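PDB 6NPS: AxyAgu115A from Amphibacillus xylanus NBRC 15112, which probably acts as an alpha-glucuronidase of glycoside hydrolase family 115, releasing glucuronic acid side groups from glucuronoxylan. Local coordinates for residues R277-K289 against D326-V339. The protein carries 3 engineered substitutions. Numbering follows the deposited sequence.
Sequences REGITKFWEDGLK and DVIQTQNKLIKEHV
Two successive outer helices of the TIM barrel, helix 277-289 before strand 298-300 and helix 326-338 before strand 348-351, pack side by side at -35°, and L334 of the second enters the first as a knob into a hole formed by T281, W284, E285 and L288. L334 CD1 lies 3.7 Å from W284 CB, while L334 CD2 turns to E285 CB. L288 answers from the other helix: its side chain crosses that of L334 at about a right angle, with L288 CD1 3.6 Å from L334 CB, and also meets I335 CG1; both L288 and I335 rest on I298 of the barrel strand. Towards the N-terminal ends the W284 indole has a group near the rim of each face: Q331 NE2, hydrogen-bonded to G301 O, lies 3.6 Å from W284 CH2 with its amide steeply inclined to the ring, and I280 CG2 is on the opposite face; V327 CG1 reaches the six-membered ring obliquely. R277 closes this end. With CG anti to the backbone N (chi1 175°) and the chain extended to NE, its guanidinium grips D326 end-on, R277 NH1 to D326 OD1 at 2.8 Å and NH2 to OD2 at 3.1 Å, although the two planes are 60° apart and both oxygens are met from above the carboxylate plane. A leucine here would probably leave the D326 carboxylate without its cationic mate and free to turn. At the C-terminal ends, the E285 carboxylate plane is nearly parallel to the H338 imidazole, and E285 CG lies 3.4 Å from H338 NE2, while K289 CE makes a CH-pi contact over the ring face, 4.0 Å from the H338 centroid.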
loop_
_atom_site.group_PDB
_atom_site.type_symbol
_atom_site.label_atom_id
_atom_site.label_comp_id
_atom_site.label_asym_id
_atom_site.label_seq_id
_atom_site.Cartn_x
_atom_site.Cartn_y
_atom_site.Cartn_z
ATOM N N ARG A 277 27.426 -47.030 -2.038
ATOM C CA ARG A 277 26.846 -47.911 -3.047
ATOM C C ARG A 277 26.333 -49.205 -2.429
ATOM O O ARG A 277 25.174 -49.574 -2.615
ATOM C CB ARG A 277 27.865 -48.225 -4.138
ATOM C CG ARG A 277 27.349 -49.239 -5.134
ATOM C CD ARG A 277 28.147 -49.168 -6.394
ATOM N NE ARG A 277 27.482 -49.871 -7.475
ATOM C CZ ARG A 277 27.449 -49.425 -8.722
ATOM N NH1 ARG A 277 28.044 -48.273 -9.019
ATOM N NH2 ARG A 277 26.817 -50.121 -9.659
ATOM N N GLU A 278 27.178 -49.895 -1.661
ATOM C CA GLU A 278 26.816 -51.224 -1.157
ATOM C C GLU A 278 25.693 -51.158 -0.120
ATOM O O GLU A 278 24.824 -52.037 -0.080
ATOM C CB GLU A 278 28.049 -51.911 -0.566
ATOM C CG GLU A 278 29.288 -51.751 -1.417
ATOM C CD GLU A 278 30.267 -50.714 -0.858
ATOM O OE1 GLU A 278 29.954 -49.499 -0.928
ATOM O OE2 GLU A 278 31.345 -51.122 -0.339
ATOM N N GLY A 279 25.709 -50.141 0.742
ATOM C CA GLY A 279 24.627 -49.981 1.699
ATOM C C GLY A 279 23.279 -49.785 1.028
ATOM O O GLY A 279 22.283 -50.429 1.397
ATOM N N ILE A 280 23.226 -48.895 0.028
ATOM C CA ILE A 280 21.961 -48.628 -0.660
ATOM C C ILE A 280 21.505 -49.852 -1.443
ATOM O O ILE A 280 20.313 -50.150 -1.503
ATOM C CB ILE A 280 22.073 -47.394 -1.577
ATOM C CG1 ILE A 280 22.431 -46.159 -0.765
ATOM C CG2 ILE A 280 20.721 -47.140 -2.270
ATOM C CD1 ILE A 280 21.351 -45.823 0.283
ATOM N N THR A 281 22.447 -50.610 -2.007
ATOM C CA THR A 281 22.102 -51.817 -2.757
ATOM C C THR A 281 21.499 -52.888 -1.856
ATOM O O THR A 281 20.507 -53.527 -2.225
ATOM C CB THR A 281 23.356 -52.354 -3.444
ATOM O OG1 THR A 281 23.774 -51.415 -4.438
ATOM C CG2 THR A 281 23.097 -53.702 -4.080
ATOM N N LYS A 282 22.109 -53.130 -0.686
ATOM C CA LYS A 282 21.555 -54.106 0.248
ATOM C C LYS A 282 20.246 -53.607 0.838
ATOM O O LYS A 282 19.345 -54.406 1.125
ATOM C CB LYS A 282 22.592 -54.437 1.361
ATOM C CG LYS A 282 22.139 -55.558 2.312
ATOM C CD LYS A 282 22.557 -56.959 1.830
ATOM C CE LYS A 282 22.455 -58.002 2.946
ATOM N NZ LYS A 282 23.776 -58.605 3.299
ATOM N N PHE A 283 20.085 -52.289 0.948
ATOM C CA PHE A 283 18.805 -51.733 1.356
ATOM C C PHE A 283 17.700 -52.107 0.366
ATOM O O PHE A 283 16.641 -52.608 0.767
ATOM C CB PHE A 283 18.959 -50.216 1.520
ATOM C CG PHE A 283 17.715 -49.510 1.993
ATOM C CD1 PHE A 283 17.184 -49.763 3.256
ATOM C CD2 PHE A 283 17.116 -48.549 1.189
ATOM C CE1 PHE A 283 16.009 -49.067 3.683
ATOM C CE2 PHE A 283 15.949 -47.861 1.593
ATOM C CZ PHE A 283 15.407 -48.113 2.860
ATOM N N TRP A 284 17.948 -51.908 -0.942
ATOM C CA TRP A 284 16.975 -52.248 -1.981
ATOM C C TRP A 284 16.757 -53.756 -2.066
ATOM O O TRP A 284 15.625 -54.215 -2.275
ATOM C CB TRP A 284 17.444 -51.685 -3.328
ATOM C CG TRP A 284 17.354 -50.175 -3.397
ATOM C CD1 TRP A 284 16.499 -49.379 -2.689
ATOM C CD2 TRP A 284 18.123 -49.297 -4.228
ATOM N NE1 TRP A 284 16.695 -48.053 -3.029
ATOM C CE2 TRP A 284 17.685 -47.987 -3.976
ATOM C CE3 TRP A 284 19.115 -49.500 -5.183
ATOM C CZ2 TRP A 284 18.232 -46.875 -4.618
ATOM C CZ3 TRP A 284 19.655 -48.378 -5.833
ATOM C CH2 TRP A 284 19.217 -47.093 -5.538
ATOM N N GLU A 285 17.824 -54.533 -1.910
ATOM C CA GLU A 285 17.710 -55.992 -1.876
ATOM C C GLU A 285 16.820 -56.479 -0.725
ATOM O O GLU A 285 15.949 -57.336 -0.918
ATOM C CB GLU A 285 19.106 -56.620 -1.746
ATOM C CG GLU A 285 19.046 -58.122 -1.674
ATOM C CD GLU A 285 20.385 -58.758 -1.253
ATOM O OE1 GLU A 285 21.406 -58.039 -1.191
ATOM O OE2 GLU A 285 20.396 -59.976 -0.979
ATOM N N ASP A 286 17.049 -55.978 0.498
ATOM C CA ASP A 286 16.205 -56.406 1.613
ATOM C C ASP A 286 14.766 -55.926 1.448
ATOM O O ASP A 286 13.825 -56.624 1.857
ATOM C CB ASP A 286 16.820 -55.929 2.926
ATOM C CG ASP A 286 18.036 -56.809 3.342
ATOM O OD1 ASP A 286 18.397 -57.689 2.526
ATOM O OD2 ASP A 286 18.610 -56.646 4.448
ATOM N N GLY A 287 14.566 -54.771 0.813
ATOM C CA GLY A 287 13.208 -54.334 0.510
ATOM C C GLY A 287 12.501 -55.260 -0.473
ATOM O O GLY A 287 11.312 -55.585 -0.308
ATOM N N LEU A 288 13.205 -55.670 -1.523
ATOM C CA LEU A 288 12.589 -56.549 -2.511
ATOM C C LEU A 288 12.323 -57.937 -1.935
ATOM O O LEU A 288 11.310 -58.568 -2.269
ATOM C CB LEU A 288 13.484 -56.646 -3.755
ATOM C CG LEU A 288 13.718 -55.332 -4.503
ATOM C CD1 LEU A 288 14.897 -55.494 -5.460
ATOM C CD2 LEU A 288 12.445 -54.866 -5.254
ATOM N N LYS A 289 13.221 -58.435 -1.084
ATOM C CA LYS A 289 12.974 -59.703 -0.400
ATOM C C LYS A 289 11.776 -59.612 0.539
ATOM O O LYS A 289 11.079 -60.608 0.741
ATOM C CB LYS A 289 14.208 -60.127 0.393
ATOM C CG LYS A 289 15.350 -60.681 -0.428
ATOM C CD LYS A 289 16.425 -61.285 0.496
ATOM C CE LYS A 289 17.602 -61.850 -0.299
ATOM N NZ LYS A 289 18.619 -62.516 0.577
ATOM N N ASP A 326 23.108 -45.950 -13.814
ATOM C CA ASP A 326 23.802 -46.918 -12.974
ATOM C C ASP A 326 22.838 -47.521 -11.974
ATOM O O ASP A 326 22.788 -48.742 -11.787
ATOM C CB ASP A 326 24.995 -46.253 -12.259
ATOM C CG ASP A 326 26.074 -47.269 -11.843
ATOM O OD1 ASP A 326 27.134 -46.863 -11.299
ATOM O OD2 ASP A 326 25.867 -48.483 -12.063
ATOM N N VAL A 327 22.081 -46.674 -11.294
ATOM C CA VAL A 327 21.077 -47.155 -10.357
ATOM C C VAL A 327 20.160 -48.182 -11.025
ATOM O O VAL A 327 20.053 -49.333 -10.577
ATOM C CB VAL A 327 20.299 -45.961 -9.784
ATOM C CG1 VAL A 327 19.085 -46.421 -9.039
ATOM C CG2 VAL A 327 21.222 -45.101 -8.891
ATOM N N ILE A 328 19.536 -47.795 -12.149
ATOM C CA ILE A 328 18.529 -48.646 -12.793
ATOM C C ILE A 328 19.115 -50.000 -13.174
ATOM O O ILE A 328 18.493 -51.055 -12.964
ATOM C CB ILE A 328 17.911 -47.926 -14.014
ATOM C CG1 ILE A 328 16.958 -46.838 -13.538
ATOM C CG2 ILE A 328 17.195 -48.938 -14.877
ATOM C CD1 ILE A 328 16.502 -45.770 -14.594
ATOM N N GLN A 329 20.322 -50.010 -13.736
ATOM C CA GLN A 329 20.947 -51.287 -14.053
ATOM C C GLN A 329 21.066 -52.171 -12.814
ATOM O O GLN A 329 20.862 -53.392 -12.889
ATOM C CB GLN A 329 22.320 -51.052 -14.676
ATOM C CG GLN A 329 22.327 -51.046 -16.190
ATOM C CD GLN A 329 23.590 -51.645 -16.751
ATOM O OE1 GLN A 329 23.566 -52.368 -17.749
ATOM N NE2 GLN A 329 24.712 -51.352 -16.105
ATOM N N THR A 330 21.401 -51.567 -11.667
ATOM C CA THR A 330 21.521 -52.316 -10.413
ATOM C C THR A 330 20.160 -52.833 -9.948
ATOM O O THR A 330 20.019 -54.003 -9.568
ATOM C CB THR A 330 22.142 -51.425 -9.321
ATOM O OG1 THR A 330 23.415 -50.916 -9.748
ATOM C CG2 THR A 330 22.324 -52.206 -8.032
ATOM N N GLN A 331 19.151 -51.956 -9.952
ATOM C CA GLN A 331 17.831 -52.333 -9.466
ATOM C C GLN A 331 17.258 -53.492 -10.274
ATOM O O GLN A 331 16.762 -54.472 -9.699
ATOM C CB GLN A 331 16.919 -51.111 -9.483
ATOM C CG GLN A 331 17.233 -50.085 -8.389
ATOM C CD GLN A 331 16.608 -48.748 -8.671
ATOM O OE1 GLN A 331 16.307 -48.435 -9.818
ATOM N NE2 GLN A 331 16.421 -47.932 -7.636
ATOM N N ASN A 332 17.391 -53.447 -11.607
ATOM C CA ASN A 332 16.887 -54.551 -12.422
ATOM C C ASN A 332 17.546 -55.866 -12.060
ATOM O O ASN A 332 16.897 -56.924 -12.083
ATOM C CB ASN A 332 17.094 -54.256 -13.897
ATOM C CG ASN A 332 15.979 -53.389 -14.461
ATOM O OD1 ASN A 332 14.915 -53.229 -13.839
ATOM N ND2 ASN A 332 16.226 -52.807 -15.627
ATOM N N LYS A 333 18.849 -55.818 -11.760
ATOM C CA LYS A 333 19.609 -57.018 -11.380
ATOM C C LYS A 333 19.068 -57.603 -10.078
ATOM O O LYS A 333 18.870 -58.813 -9.963
ATOM C CB LYS A 333 21.095 -56.691 -11.236
ATOM C CG LYS A 333 22.023 -57.813 -11.668
ATOM C CD LYS A 333 23.282 -57.849 -10.817
ATOM C CE LYS A 333 23.871 -59.250 -10.762
ATOM N NZ LYS A 333 24.898 -59.378 -9.693
ATOM N N LEU A 334 18.831 -56.730 -9.105
ATOM C CA LEU A 334 18.193 -57.122 -7.851
ATOM C C LEU A 334 16.803 -57.720 -8.088
ATOM O O LEU A 334 16.461 -58.776 -7.535
ATOM C CB LEU A 334 18.125 -55.916 -6.929
ATOM C CG LEU A 334 19.458 -55.460 -6.333
ATOM C CD1 LEU A 334 19.114 -54.254 -5.459
ATOM C CD2 LEU A 334 20.125 -56.593 -5.567
ATOM N N ILE A 335 16.015 -57.100 -8.957
ATOM C CA ILE A 335 14.655 -57.590 -9.171
ATOM C C ILE A 335 14.677 -58.986 -9.795
ATOM O O ILE A 335 13.986 -59.898 -9.325
ATOM C CB ILE A 335 13.863 -56.564 -10.003
ATOM C CG1 ILE A 335 13.592 -55.322 -9.146
ATOM C CG2 ILE A 335 12.558 -57.185 -10.530
ATOM C CD1 ILE A 335 13.182 -54.088 -9.959
ATOM N N LYS A 336 15.568 -59.183 -10.746
ATOM C CA LYS A 336 15.705 -60.478 -11.374
ATOM C C LYS A 336 16.127 -61.542 -10.355
ATOM O O LYS A 336 15.710 -62.696 -10.457
ATOM C CB LYS A 336 16.721 -60.414 -12.517
ATOM C CG LYS A 336 16.140 -60.741 -13.883
ATOM C CD LYS A 336 17.000 -60.172 -14.999
ATOM C CE LYS A 336 17.174 -61.176 -16.128
ATOM N NZ LYS A 336 18.240 -62.171 -15.827
ATOM N N GLU A 337 16.950 -61.163 -9.376
ATOM C CA GLU A 337 17.500 -62.160 -8.442
ATOM C C GLU A 337 16.532 -62.511 -7.315
ATOM O O GLU A 337 16.526 -63.652 -6.847
ATOM C CB GLU A 337 18.816 -61.664 -7.839
ATOM C CG GLU A 337 19.963 -61.601 -8.829
ATOM C CD GLU A 337 21.167 -60.801 -8.317
ATOM O OE1 GLU A 337 21.035 -60.056 -7.318
ATOM O OE2 GLU A 337 22.243 -60.897 -8.946
ATOM N N HIS A 338 15.694 -61.568 -6.885
ATOM C CA HIS A 338 14.922 -61.725 -5.668
ATOM C C HIS A 338 13.420 -61.583 -5.837
ATOM O O HIS A 338 12.701 -61.693 -4.840
ATOM C CB HIS A 338 15.395 -60.709 -4.628
ATOM C CG HIS A 338 16.863 -60.793 -4.361
ATOM N ND1 HIS A 338 17.469 -61.962 -3.941
ATOM C CD2 HIS A 338 17.852 -59.877 -4.496
ATOM C CE1 HIS A 338 18.769 -61.758 -3.816
ATOM N NE2 HIS A 338 19.027 -60.502 -4.141
ATOM N N VAL A 339 12.925 -61.323 -7.046
ATOM C CA VAL A 339 11.490 -61.167 -7.274
ATOM C C VAL A 339 11.053 -62.167 -8.334
ATOM O O VAL A 339 10.199 -63.018 -8.072
ATOM C CB VAL A 339 11.122 -59.737 -7.697
ATOM C CG1 VAL A 339 9.606 -59.659 -8.063
ATOM C CG2 VAL A 339 11.425 -58.744 -6.564
#